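Local coordinates for protein biphenyl 2,3-Dioxygenase Beta Subunit (PDB 2GBW) that forms the smaller subunit of a ring-hydroxylating dioxygenase that probably oxidises biphenyl, and most likely serves as a structural partner of the catalytic alpha subunit, at residues E17-A22 against Q37-E42; R140-R145 against F151-R156; L123-R126 against E132-V135; Y46-Y51 against K168-F173. All blocks are in the same frame, centred on the assembly; numbering follows the deposited sequence. Where two conformers were deposited one is given.

Contact 1: residues E17-A22 against Q37-E42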
loop_
_atom_site.group_PDB
_atom_site.type_symbol
_atom_site.label_atom_id
_atom_site.label_comp_id
_atom_site.label_asym_id
_atom_site.label_seq_id
_atom_site.Cartn_x
_atom_site.Cartn_y
_atom_site.Cartn_z
ATOM N N GLU B 17 -9.968 -28.903 17.029
ATOM C CA GLU B 17 -10.459 -27.616 16.574
ATOM C C GLU B 17 -11.028 -26.745 17.720
ATOM O O GLU B 17 -10.789 -25.513 17.758
ATOM C CB GLU B 17 -11.511 -27.836 15.497
ATOM C CG GLU B 17 -10.879 -28.310 14.173
ATOM C CD GLU B 17 -11.028 -27.355 12.999
ATOM O OE1 GLU B 17 -10.963 -26.105 13.180
ATOM O OE2 GLU B 17 -11.174 -27.897 11.866
ATOM N N ALA B 18 -11.829 -27.358 18.592
ATOM C CA ALA B 18 -12.399 -26.673 19.728
ATOM C C ALA B 18 -11.308 -26.153 20.698
ATOM O O ALA B 18 -11.393 -25.029 21.175
ATOM C CB ALA B 18 -13.388 -27.602 20.447
ATOM N N HIS B 19 -10.275 -26.966 20.945
ATOM C CA HIS B 19 -9.087 -26.549 21.667
ATOM C C HIS B 19 -8.406 -25.311 21.026
ATOM O O HIS B 19 -8.122 -24.346 21.721
ATOM C CB HIS B 19 -8.064 -27.702 21.734
ATOM C CG HIS B 19 -6.732 -27.300 22.285
ATOM N ND1 HIS B 19 -6.461 -27.300 23.640
ATOM C CD2 HIS B 19 -5.614 -26.828 21.672
ATOM C CE1 HIS B 19 -5.229 -26.861 23.827
ATOM N NE2 HIS B 19 -4.691 -26.588 22.654
ATOM N N TYR B 20 -8.161 -25.379 19.725
ATOM C CA TYR B 20 -7.568 -24.264 18.999
ATOM C C TYR B 20 -8.443 -23.005 19.032
ATOM O O TYR B 20 -7.924 -21.906 19.178
ATOM C CB TYR B 20 -7.255 -24.667 17.559
ATOM C CG TYR B 20 -5.949 -25.411 17.354
ATOM C CD1 TYR B 20 -4.968 -25.440 18.330
ATOM C CD2 TYR B 20 -5.698 -26.077 16.169
ATOM C CE1 TYR B 20 -3.776 -26.117 18.124
ATOM C CE2 TYR B 20 -4.518 -26.744 15.960
ATOM C CZ TYR B 20 -3.560 -26.768 16.941
ATOM O OH TYR B 20 -2.386 -27.442 16.724
ATOM N N ARG B 21 -9.761 -23.154 18.907
ATOM C CA ARG B 21 -10.683 -21.982 18.986
ATOM C C ARG B 21 -10.622 -21.331 20.355
ATOM O O ARG B 21 -10.578 -20.103 20.459
ATOM C CB ARG B 21 -12.119 -22.414 18.628
ATOM C CG ARG B 21 -12.330 -22.653 17.136
ATOM C CD ARG B 21 -13.833 -22.881 16.788
ATOM N NE ARG B 21 -14.432 -24.067 17.366
ATOM C CZ ARG B 21 -14.608 -25.223 16.729
ATOM N NH1 ARG B 21 -14.200 -25.374 15.482
ATOM N NH2 ARG B 21 -15.195 -26.242 17.335
ATOM N N ALA B 22 -10.515 -22.157 21.409
ATOM C CA ALA B 22 -10.408 -21.623 22.786
ATOM C C ALA B 22 -9.090 -20.911 22.996
ATOM O O ALA B 22 -9.044 -19.858 23.679
ATOM C CB ALA B 22 -10.693 -22.750 23.868
ATOM N N GLN B 37 -1.082 -21.898 31.684
ATOM C CA GLN B 37 -1.463 -22.917 32.687
ATOM C C GLN B 37 -2.193 -24.088 32.077
ATOM O O GLN B 37 -1.757 -25.221 32.217
ATOM C CB GLN B 37 -2.371 -22.300 33.757
ATOM C CG GLN B 37 -1.748 -21.140 34.476
ATOM C CD GLN B 37 -2.423 -20.798 35.806
ATOM O OE1 GLN B 37 -3.086 -21.662 36.444
ATOM N NE2 GLN B 37 -2.245 -19.534 36.249
ATOM N N GLY B 38 -3.283 -23.785 31.371
ATOM C CA GLY B 38 -4.204 -24.754 30.853
ATOM C C GLY B 38 -3.984 -25.310 29.457
ATOM O O GLY B 38 -4.557 -26.368 29.148
ATOM N N MET B 39 -3.214 -24.622 28.602
ATOM C CA MET B 39 -3.056 -25.065 27.220
ATOM C C MET B 39 -1.620 -25.404 26.809
ATOM O O MET B 39 -1.411 -25.963 25.740
ATOM C CB MET B 39 -3.691 -24.047 26.264
ATOM C CG MET B 39 -5.144 -23.707 26.631
ATOM S SD MET B 39 -6.106 -22.672 25.479
ATOM C CE MET B 39 -5.691 -20.985 25.917
ATOM N N VAL B 40 -0.649 -25.107 27.653
ATOM C CA VAL B 40 0.767 -25.311 27.325
ATOM C C VAL B 40 1.418 -26.209 28.351
ATOM O O VAL B 40 1.267 -25.995 29.544
ATOM C CB VAL B 40 1.541 -23.956 27.268
ATOM C CG1 VAL B 40 3.053 -24.170 26.957
ATOM C CG2 VAL B 40 0.906 -22.988 26.250
ATOM N N ALA B 41 2.083 -27.258 27.866
ATOM C CA ALA B 41 2.721 -28.252 28.709
ATOM C C ALA B 41 4.029 -27.701 29.241
ATOM O O ALA B 41 4.664 -26.863 28.612
ATOM C CB ALA B 41 2.999 -29.514 27.889
ATOM N N GLU B 42 4.453 -28.188 30.402
ATOM C CA GLU B 42 5.678 -27.691 31.018
ATOM C C GLU B 42 6.965 -28.074 30.270
ATOM O O GLU B 42 7.986 -27.468 30.472
ATOM C CB GLU B 42 5.736 -28.163 32.468
ATOM C CG GLU B 42 4.747 -27.407 33.368
ATOM C CD GLU B 42 5.177 -27.371 34.835
ATOM O OE1 GLU B 42 5.212 -28.456 35.492
ATOM O OE2 GLU B 42 5.468 -26.243 35.318
HETATM O O HOH W 1 -2.292 -25.323 22.885
#

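Contact 2: residues R140-R145 against F151-R156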
loop_
_atom_site.group_PDB
_atom_site.type_symbol
_atom_site.label_atom_id
_atom_site.label_comp_id
_atom_site.label_asym_id
_atom_site.label_seq_id
_atom_site.Cartn_x
_atom_site.Cartn_y
_atom_site.Cartn_z
ATOM N N ARG B 140 1.755 -23.720 11.185
ATOM C CA ARG B 140 1.995 -24.143 12.527
ATOM C C ARG B 140 2.082 -25.683 12.516
ATOM O O ARG B 140 1.257 -26.361 11.901
ATOM C CB ARG B 140 0.872 -23.669 13.441
ATOM C CG ARG B 140 1.022 -24.189 14.863
ATOM C CD ARG B 140 0.119 -23.475 15.842
ATOM N NE ARG B 140 -1.294 -23.737 15.558
ATOM C CZ ARG B 140 -2.309 -23.178 16.200
ATOM N NH1 ARG B 140 -2.092 -22.355 17.196
ATOM N NH2 ARG B 140 -3.562 -23.486 15.859
ATOM N N GLU B 141 3.100 -26.212 13.183
ATOM C CA GLU B 141 3.310 -27.646 13.311
ATOM C C GLU B 141 3.407 -27.907 14.819
ATOM O O GLU B 141 4.393 -27.502 15.439
ATOM C CB GLU B 141 4.564 -28.090 12.551
ATOM C CG GLU B 141 4.476 -27.825 11.052
ATOM C CD GLU B 141 5.765 -28.067 10.270
ATOM O OE1 GLU B 141 6.823 -28.428 10.851
ATOM O OE2 GLU B 141 5.690 -27.894 9.021
ATOM N N ASP B 142 2.356 -28.524 15.394
ATOM C CA ASP B 142 2.281 -28.846 16.855
ATOM C C ASP B 142 2.405 -30.331 17.090
ATOM O O ASP B 142 1.971 -31.136 16.258
ATOM C CB ASP B 142 0.927 -28.424 17.460
ATOM C CG ASP B 142 0.749 -26.913 17.635
ATOM O OD1 ASP B 142 1.739 -26.135 17.591
ATOM O OD2 ASP B 142 -0.432 -26.508 17.885
ATOM N N LYS B 143 2.940 -30.685 18.262
ATOM C CA LYS B 143 2.706 -31.963 18.914
ATOM C C LYS B 143 1.873 -31.634 20.133
ATOM O O LYS B 143 2.272 -30.787 20.956
ATOM C CB LYS B 143 3.992 -32.609 19.383
ATOM C CG LYS B 143 5.045 -32.894 18.290
ATOM C CD LYS B 143 5.747 -34.239 18.541
ATOM C CE LYS B 143 4.848 -35.444 18.202
ATOM N NZ LYS B 143 5.123 -36.721 18.956
ATOM N N LEU B 144 0.709 -32.257 20.237
ATOM C CA LEU B 144 -0.175 -32.103 21.391
ATOM C C LEU B 144 -0.286 -33.409 22.143
ATOM O O LEU B 144 -0.133 -34.490 21.557
ATOM C CB LEU B 144 -1.580 -31.759 20.933
ATOM C CG LEU B 144 -1.838 -30.553 20.020
ATOM C CD1 LEU B 144 -3.325 -30.495 19.799
ATOM C CD2 LEU B 144 -1.367 -29.223 20.597
ATOM N N ARG B 145 -0.570 -33.333 23.436
ATOM C CA ARG B 145 -1.037 -34.527 24.144
ATOM C C ARG B 145 -2.316 -34.216 24.887
ATOM O O ARG B 145 -2.617 -33.076 25.227
ATOM C CB ARG B 145 0.004 -35.056 25.117
ATOM C CG ARG B 145 0.394 -34.044 26.180
ATOM C CD ARG B 145 1.186 -34.713 27.317
ATOM N NE ARG B 145 2.571 -34.922 26.902
ATOM C CZ ARG B 145 3.575 -34.061 27.064
ATOM N NH1 ARG B 145 3.397 -32.883 27.667
ATOM N NH2 ARG B 145 4.781 -34.379 26.615
ATOM N N PHE B 151 -6.369 -30.753 25.763
ATOM C CA PHE B 151 -5.027 -30.979 25.239
ATOM C C PHE B 151 -4.096 -29.939 25.806
ATOM O O PHE B 151 -4.554 -28.880 26.215
ATOM C CB PHE B 151 -5.023 -30.812 23.707
ATOM C CG PHE B 151 -5.961 -31.743 23.021
ATOM C CD1 PHE B 151 -7.288 -31.384 22.827
ATOM C CD2 PHE B 151 -5.544 -33.014 22.645
ATOM C CE1 PHE B 151 -8.174 -32.256 22.227
ATOM C CE2 PHE B 151 -6.433 -33.914 22.074
ATOM C CZ PHE B 151 -7.747 -33.516 21.836
ATOM N N LYS B 152 -2.791 -30.241 25.807
ATOM C CA LYS B 152 -1.749 -29.239 25.931
ATOM C C LYS B 152 -0.709 -29.382 24.846
ATOM O O LYS B 152 -0.384 -30.476 24.441
ATOM C CB LYS B 152 -1.091 -29.328 27.304
ATOM C CG LYS B 152 -2.040 -28.908 28.440
ATOM C CD LYS B 152 -1.320 -28.838 29.789
ATOM C CE LYS B 152 -2.272 -28.364 30.883
ATOM N NZ LYS B 152 -1.641 -28.400 32.234
ATOM N N VAL B 153 -0.152 -28.260 24.385
ATOM C CA VAL B 153 0.895 -28.345 23.375
ATOM C C VAL B 153 2.245 -28.531 24.086
ATOM O O VAL B 153 2.523 -27.871 25.103
ATOM C CB VAL B 153 0.857 -27.122 22.426
ATOM C CG1 VAL B 153 1.079 -25.782 23.195
ATOM C CG2 VAL B 153 1.914 -27.236 21.279
ATOM N N PHE B 154 3.059 -29.454 23.580
ATOM C CA PHE B 154 4.403 -29.647 24.093
ATOM C C PHE B 154 5.458 -29.389 23.031
ATOM O O PHE B 154 6.631 -29.244 23.353
ATOM C CB PHE B 154 4.586 -30.996 24.829
ATOM C CG PHE B 154 4.528 -32.243 23.939
ATOM C CD1 PHE B 154 3.312 -32.820 23.619
ATOM C CD2 PHE B 154 5.693 -32.815 23.424
ATOM C CE1 PHE B 154 3.236 -33.948 22.809
ATOM C CE2 PHE B 154 5.613 -33.992 22.596
ATOM C CZ PHE B 154 4.379 -34.515 22.296
ATOM N N ARG B 155 5.065 -29.243 21.765
ATOM C CA ARG B 155 6.017 -28.733 20.763
ATOM C C ARG B 155 5.248 -27.868 19.809
ATOM O O ARG B 155 4.169 -28.252 19.392
ATOM C CB ARG B 155 6.648 -29.890 19.966
ATOM C CG ARG B 155 7.510 -30.878 20.793
ATOM C CD ARG B 155 8.829 -30.186 21.081
ATOM N NE ARG B 155 9.832 -31.010 21.758
ATOM C CZ ARG B 155 9.809 -31.357 23.041
ATOM N NH1 ARG B 155 8.813 -30.984 23.840
ATOM N NH2 ARG B 155 10.783 -32.134 23.518
ATOM N N ARG B 156 5.763 -26.669 19.531
ATOM C CA ARG B 156 5.114 -25.749 18.592
ATOM C C ARG B 156 6.170 -25.168 17.718
ATOM O O ARG B 156 7.093 -24.502 18.200
ATOM C CB ARG B 156 4.332 -24.662 19.311
ATOM C CG ARG B 156 3.756 -23.537 18.380
ATOM C CD ARG B 156 2.566 -22.892 19.044
ATOM N NE ARG B 156 1.395 -23.735 19.068
ATOM C CZ ARG B 156 0.312 -23.492 19.808
ATOM N NH1 ARG B 156 0.274 -22.401 20.579
ATOM N NH2 ARG B 156 -0.718 -24.345 19.786
#

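Contact 3: residues L123-R126 against E132-V135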
loop_
_atom_site.group_PDB
_atom_site.type_symbol
_atom_site.label_atom_id
_atom_site.label_comp_id
_atom_site.label_asym_id
_atom_site.label_seq_id
_atom_site.Cartn_x
_atom_site.Cartn_y
_atom_site.Cartn_z
ATOM N N LEU B 123 -3.712 -17.082 9.853
ATOM C CA LEU B 123 -3.709 -15.708 9.371
ATOM C C LEU B 123 -3.991 -14.800 10.568
ATOM O O LEU B 123 -4.994 -14.950 11.264
ATOM C CB LEU B 123 -4.820 -15.519 8.309
ATOM C CG LEU B 123 -5.088 -14.119 7.733
ATOM C CD1 LEU B 123 -3.878 -13.491 7.052
ATOM C CD2 LEU B 123 -6.301 -14.211 6.755
ATOM N N VAL B 124 -3.111 -13.830 10.768
ATOM C CA VAL B 124 -3.150 -12.954 11.953
ATOM C C VAL B 124 -3.254 -11.535 11.480
ATOM O O VAL B 124 -2.399 -11.072 10.726
ATOM C CB VAL B 124 -1.869 -13.040 12.846
ATOM C CG1 VAL B 124 -2.032 -12.089 14.059
ATOM C CG2 VAL B 124 -1.609 -14.489 13.300
ATOM N N TYR B 125 -4.353 -10.896 11.842
ATOM C CA TYR B 125 -4.611 -9.513 11.552
ATOM C C TYR B 125 -4.468 -8.692 12.835
ATOM O O TYR B 125 -5.142 -8.936 13.811
ATOM C CB TYR B 125 -6.045 -9.309 11.019
ATOM C CG TYR B 125 -6.137 -8.965 9.593
ATOM C CD1 TYR B 125 -6.119 -9.956 8.631
ATOM C CD2 TYR B 125 -6.250 -7.658 9.195
ATOM C CE1 TYR B 125 -6.173 -9.639 7.293
ATOM C CE2 TYR B 125 -6.340 -7.339 7.877
ATOM C CZ TYR B 125 -6.288 -8.348 6.934
ATOM O OH TYR B 125 -6.326 -8.032 5.599
ATOM N N ARG B 126 -3.656 -7.645 12.755
ATOM C CA ARG B 126 -3.371 -6.764 13.879
ATOM C C ARG B 126 -3.697 -5.316 13.543
ATOM O O ARG B 126 -3.378 -4.840 12.440
ATOM C CB ARG B 126 -1.895 -6.845 14.284
ATOM C CG ARG B 126 -1.336 -8.264 14.525
ATOM C CD ARG B 126 0.184 -8.236 14.806
ATOM N NE ARG B 126 0.529 -7.807 16.154
ATOM C CZ ARG B 126 1.758 -7.540 16.595
ATOM N NH1 ARG B 126 2.772 -7.489 15.740
ATOM N NH2 ARG B 126 1.966 -7.224 17.864
ATOM N N GLU B 132 -3.028 1.895 11.808
ATOM C CA GLU B 132 -2.009 0.874 11.666
ATOM C C GLU B 132 -2.631 -0.496 11.546
ATOM O O GLU B 132 -3.474 -0.835 12.334
ATOM C CB GLU B 132 -1.048 0.941 12.851
ATOM C CG GLU B 132 0.226 0.116 12.691
ATOM C CD GLU B 132 1.365 0.490 13.689
ATOM O OE1 GLU B 132 1.279 1.511 14.368
ATOM O OE2 GLU B 132 2.332 -0.319 13.790
ATOM N N VAL B 133 -2.242 -1.230 10.523
ATOM C CA VAL B 133 -2.794 -2.562 10.208
ATOM C C VAL B 133 -1.612 -3.378 9.672
ATOM O O VAL B 133 -0.867 -2.920 8.773
ATOM C CB VAL B 133 -3.832 -2.567 9.036
ATOM C CG1 VAL B 133 -4.374 -3.999 8.805
ATOM C CG2 VAL B 133 -4.937 -1.592 9.217
ATOM N N THR B 134 -1.388 -4.543 10.252
ATOM C CA THR B 134 -0.406 -5.457 9.735
ATOM C C THR B 134 -1.017 -6.845 9.689
ATOM O O THR B 134 -1.961 -7.188 10.474
ATOM C CB THR B 134 0.829 -5.466 10.602
ATOM O OG1 THR B 134 0.510 -5.890 11.917
ATOM C CG2 THR B 134 1.557 -4.032 10.621
ATOM N N VAL B 135 -0.487 -7.627 8.756
ATOM C CA VAL B 135 -1.049 -8.977 8.496
ATOM C C VAL B 135 0.045 -9.997 8.361
ATOM O O VAL B 135 1.036 -9.746 7.669
ATOM C CB VAL B 135 -1.871 -8.966 7.233
ATOM C CG1 VAL B 135 -2.512 -10.416 6.990
ATOM C CG2 VAL B 135 -2.940 -7.859 7.299
HETATM O O HOH W 2 -0.655 -3.309 13.583
#

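Contact 4: residues Y46-Y51 against K168-F173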
loop_
_atom_site.group_PDB
_atom_site.type_symbol
_atom_site.label_atom_id
_atom_site.label_comp_id
_atom_site.label_asym_id
_atom_site.label_seq_id
_atom_site.Cartn_x
_atom_site.Cartn_y
_atom_site.Cartn_z
ATOM N N TYR B 46 8.827 -23.883 22.096
ATOM C CA TYR B 46 8.068 -22.979 21.282
ATOM C C TYR B 46 9.093 -22.305 20.381
ATOM O O TYR B 46 9.969 -21.598 20.867
ATOM C CB TYR B 46 7.387 -21.998 22.218
ATOM C CG TYR B 46 6.417 -21.066 21.588
ATOM C CD1 TYR B 46 6.883 -19.998 20.847
ATOM C CD2 TYR B 46 5.027 -21.232 21.727
ATOM C CE1 TYR B 46 6.030 -19.095 20.295
ATOM C CE2 TYR B 46 4.138 -20.316 21.129
ATOM C CZ TYR B 46 4.657 -19.260 20.431
ATOM O OH TYR B 46 3.834 -18.321 19.827
ATOM N N TRP B 47 9.009 -22.577 19.078
ATOM C CA TRP B 47 10.104 -22.351 18.141
ATOM C C TRP B 47 9.614 -21.728 16.826
ATOM O O TRP B 47 8.724 -22.246 16.194
ATOM C CB TRP B 47 10.808 -23.670 17.903
ATOM C CG TRP B 47 11.927 -23.670 16.968
ATOM C CD1 TRP B 47 12.814 -22.668 16.743
ATOM C CD2 TRP B 47 12.283 -24.739 16.118
ATOM N NE1 TRP B 47 13.721 -23.059 15.786
ATOM C CE2 TRP B 47 13.422 -24.346 15.404
ATOM C CE3 TRP B 47 11.753 -26.028 15.917
ATOM C CZ2 TRP B 47 14.024 -25.166 14.458
ATOM C CZ3 TRP B 47 12.355 -26.851 14.970
ATOM C CH2 TRP B 47 13.483 -26.396 14.258
ATOM N N MET B 48 10.207 -20.588 16.479
ATOM C CA MET B 48 9.947 -19.857 15.217
ATOM C C MET B 48 11.290 -19.584 14.500
ATOM O O MET B 48 11.939 -18.566 14.733
ATOM C CB MET B 48 9.196 -18.546 15.462
ATOM C CG MET B 48 8.792 -17.736 14.152
ATOM S SD MET B 48 8.063 -16.132 14.548
ATOM C CE MET B 48 6.432 -16.714 15.175
ATOM N N PRO B 49 11.727 -20.514 13.641
ATOM C CA PRO B 49 13.052 -20.417 12.993
ATOM C C PRO B 49 13.123 -19.301 12.043
ATOM O O PRO B 49 12.100 -18.869 11.533
ATOM C CB PRO B 49 13.195 -21.724 12.219
ATOM C CG PRO B 49 12.021 -22.500 12.506
ATOM C CD PRO B 49 11.050 -21.781 13.340
ATOM N N ILE B 50 14.349 -18.845 11.784
ATOM C CA ILE B 50 14.598 -17.893 10.677
ATOM C C ILE B 50 15.013 -18.733 9.460
ATOM O O ILE B 50 16.038 -19.407 9.473
ATOM C CB ILE B 50 15.685 -16.889 11.031
ATOM C CG1 ILE B 50 15.217 -15.981 12.165
ATOM C CG2 ILE B 50 16.058 -16.094 9.805
ATOM C CD1 ILE B 50 16.331 -15.531 12.992
ATOM N N TYR B 51 14.179 -18.716 8.422
ATOM C CA TYR B 51 14.468 -19.407 7.174
ATOM C C TYR B 51 15.048 -18.413 6.149
ATOM O O TYR B 51 14.418 -17.425 5.775
ATOM C CB TYR B 51 13.212 -19.989 6.590
ATOM C CG TYR B 51 12.732 -21.205 7.320
ATOM C CD1 TYR B 51 13.245 -22.449 7.027
ATOM C CD2 TYR B 51 11.753 -21.095 8.286
ATOM C CE1 TYR B 51 12.779 -23.567 7.694
ATOM C CE2 TYR B 51 11.298 -22.189 8.949
ATOM C CZ TYR B 51 11.811 -23.397 8.678
ATOM O OH TYR B 51 11.313 -24.512 9.362
ATOM N N LYS B 168 6.224 -3.672 13.033
ATOM C CA LYS B 168 7.150 -3.275 14.083
ATOM C C LYS B 168 7.715 -4.445 14.853
ATOM O O LYS B 168 8.852 -4.383 15.310
ATOM C CB LYS B 168 6.437 -2.354 15.082
ATOM C CG LYS B 168 6.190 -0.943 14.565
ATOM C CD LYS B 168 5.234 -0.252 15.542
ATOM C CE LYS B 168 5.172 1.263 15.251
ATOM N NZ LYS B 168 4.660 1.577 13.914
ATOM N N ASN B 169 6.914 -5.501 15.056
ATOM C CA ASN B 169 7.361 -6.615 15.884
ATOM C C ASN B 169 6.550 -7.856 15.593
ATOM O O ASN B 169 5.563 -7.801 14.825
ATOM C CB ASN B 169 7.225 -6.273 17.358
ATOM C CG ASN B 169 5.735 -6.048 17.795
ATOM O OD1 ASN B 169 4.901 -6.973 17.841
ATOM N ND2 ASN B 169 5.445 -4.809 18.171
ATOM N N LEU B 170 6.979 -8.962 16.178
ATOM C CA LEU B 170 6.261 -10.243 16.129
ATOM C C LEU B 170 5.926 -10.692 17.525
ATOM O O LEU B 170 5.947 -11.919 17.824
ATOM C CB LEU B 170 7.119 -11.322 15.396
ATOM C CG LEU B 170 7.268 -11.214 13.889
ATOM C CD1 LEU B 170 8.407 -12.119 13.328
ATOM C CD2 LEU B 170 5.975 -11.602 13.189
ATOM N N TYR B 171 5.568 -9.705 18.364
ATOM C CA TYR B 171 5.228 -9.924 19.766
ATOM C C TYR B 171 3.742 -10.301 19.897
ATOM O O TYR B 171 2.924 -9.563 20.484
ATOM C CB TYR B 171 5.607 -8.714 20.687
ATOM C CG TYR B 171 6.006 -9.190 22.064
ATOM C CD1 TYR B 171 5.050 -9.610 22.992
ATOM C CD2 TYR B 171 7.332 -9.385 22.392
ATOM C CE1 TYR B 171 5.419 -10.108 24.247
ATOM C CE2 TYR B 171 7.716 -9.846 23.637
ATOM C CZ TYR B 171 6.753 -10.262 24.557
ATOM O OH TYR B 171 7.117 -10.752 25.804
ATOM N N PHE B 172 3.441 -11.496 19.392
ATOM C CA PHE B 172 2.140 -12.170 19.615
ATOM C C PHE B 172 2.374 -13.649 19.607
ATOM O O PHE B 172 3.319 -14.131 19.011
ATOM C CB PHE B 172 1.132 -11.769 18.563
ATOM C CG PHE B 172 1.565 -12.023 17.169
ATOM C CD1 PHE B 172 1.361 -13.266 16.579
ATOM C CD2 PHE B 172 2.214 -11.013 16.440
ATOM C CE1 PHE B 172 1.763 -13.494 15.266
ATOM C CE2 PHE B 172 2.627 -11.209 15.138
ATOM C CZ PHE B 172 2.420 -12.419 14.538
ATOM N N PHE B 173 1.505 -14.382 20.283
ATOM C CA PHE B 173 1.610 -15.831 20.309
ATOM C C PHE B 173 0.767 -16.486 19.227
ATOM O O PHE B 173 -0.221 -15.935 18.771
ATOM C CB PHE B 173 1.194 -16.376 21.668
ATOM C CG PHE B 173 2.011 -15.863 22.806
ATOM C CD1 PHE B 173 3.309 -16.276 22.985
ATOM C CD2 PHE B 173 1.474 -14.973 23.707
ATOM C CE1 PHE B 173 4.059 -15.807 24.029
ATOM C CE2 PHE B 173 2.230 -14.504 24.754
ATOM C CZ PHE B 173 3.518 -14.927 24.909
HETATM O O HOH W 3 4.677 -16.420 18.377
#

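Contact 1: residues E17-A22 against Q37-E42
H19 reaches across from helix 10-28 with its imidazole ring and meets M39 at an oblique angle, so that CE1 of H19 lies 4.0 Å from CB of M39. M39 SD makes an oblique sulfur-aromatic contact, 5.1 Å from the centroid of the H19 ring, in the modelled conformation of a side chain that has two. In H19 the CG is anti to the backbone N (chi1 172°), which swings the ring off the side of the helix towards the end of helix 32-38. A water finishes the link at the ring's edge, in its plane: it lies 2.7 Å from H19 NE2 and donates to M39 O at 3.1 Å. Here the chain leaves helix 32-38 for the short, weakly bonded strand 40-41, and the contact joins this exit to helix 10-28, which packs on the curved sheet of this NTF2-like fold. M39 bends at its third torsion, carrying the methyl CE towards A22 O, but with a second conformation present this loose touch is doubtful. M39 also packs on E23 and M26 of the same helix. H19 is a zinc ligand in a structure of this protein, although no zinc is bound to this chain in the model; A22 also packs against E107 of a second copy of the subunit.

Contact 2: residues R140-R145 against F151-R156
Two guanidinium groups lie stacked here, R140 on R156, with their planes 28° apart and R140 NH1 3.5 Å from R156 NH2. Nearby acidic groups probably offset the like charges. R156 grips D142 side-on, NE giving a hydrogen bond to OD1 at 2.8 Å and NH2 one to OD2 at 2.9 Å. Both oxygens are met on the syn side, but the carboxylate is twisted 31° from the guanidinium plane. Y20 also hydrogen-bonds to D142 OD2, and the C-terminal carboxylate of C174 forms salt bridges with R140 and R156. Were R156 shortened to an alanine, D142 would probably be left without its two-pronged ionic partner and R140 without the flat group it lies on. On the other face of the sheet, F154 is sandwiched: K143 CB sits over one side of its ring, 3.8 Å from the centroid, and the guanidinium of R145 stacks flat on the opposite side. D43 holds R145 by a salt bridge. F154 takes CG between its backbone N and carbonyl carbon (chi1 69°), which sets the ring between K143 and R145. In the backbone, K143 O accepts from both F154 N (3.0 Å) and R155 N (3.3 Å), while K143 N donates to R155 O. Two residues thus face one: a classic beta bulge, set in the antiparallel hairpin of strands 132-147 and 150-160.

Contact 3: residues L123-R126 against E132-V135
A first torsion of -178° in V135 turns CG1 back along the strand towards L123 and leaves CG2 over Y125, whose own unstaggered chi1 of -109° lays the phenol ring beneath that methyl. The two residues form a non-hydrogen-bonded antiparallel pair in the beta hairpin of strands 115-128 and 132-147, part of the curved sheet of the NTF2-like fold. CG2 of V135 stands over the ring face in a CH-pi contact, 3.5 Å from the Y125 centroid and offset towards the rim, nearest to Y125 CZ. CG1 of V135 meets L123 CD1 at 3.4 Å, a tight carbon pair. V133 CG1 adds a looser touch at 4.0 Å from Y125 CE2. This face also meets other copies of the subunit: Y125 packs against V135 of the second and Y125 of the third. With a serine in place of Y125, the V135 methyl is likely to lose the ring face it rests on, and the subunits part of their packing. On the other face R126 and T134 make the hydrogen-bonded pair, with R126 N to T134 O at 2.9 Å and T134 N to R126 O at 3.0 Å. D167 OD2 joins the two side chains, in a salt bridge with R126 NH1 and a hydrogen bond with T134 OG1. Beside them a water donates to T134 OG1 at 3.3 Å, with a second, weak bond to R126 O.

Contact 4: residues Y46-Y51 against K168-F173
Y46 to M48, on a strand, and L170 to F173, in the loop near the C-terminus, run 150° apart in direction with their chains well separated (Y46 CA to F173 CA 9.7 Å), so side chains span the distance. A chi1 of -173° points the Y46 ring away from its own N and across the gap; the hydroxyl ends 3.4 Å from F173 CA and in the plane of the F173 ring, at its edge. The two side chains cross at about a right angle, with Y46 CZ 4.2 Å from F173 CD1. The hydroxyl also hydrogen-bonds to the backbone N of C174, and a water in the plane of the Y46 ring lies 2.5 Å from Y46 OH and donates to F172 O at 2.7 Å. Further along, M48 SD lies 4.2 Å from L170 CD1. Within the loop, N169 OD1 accepts from Y171 N in an Asx turn, and Y171 centres an inverse gamma turn. L170 packs close to H136, a zinc ligand in a structure of this protein, and makes backbone hydrogen bonds to the chain of another protein. Around this buried junction, Y46 rests on R156 and L158 of strand 150-160, and both Y46 and F173 touch L78 of helix 75-84.

Contacts 1 and 4 are buried: contact 1 joins two successive helical elements, contact 4 a strand to the distant C-terminal loop, both by sparse side-chain packing without direct hydrogen bonds between their segments. Contacts 2 and 3 are only partly buried and are hairpins with paired backbone bonds. Those two share strand 132-147, on opposite sides of the chain's centre: contact 2 gathers charges and carries a bulge, contact 3 is regular, with one face largely apolar and turned to other subunits. Contact 2 joins its neighbours, since Y20 of contact 1 reaches D142 and strand 44-49 of contact 4 pairs with R156. Contacts 3 and 4 meet through polar groups, R126 with N169 and E132 with K168.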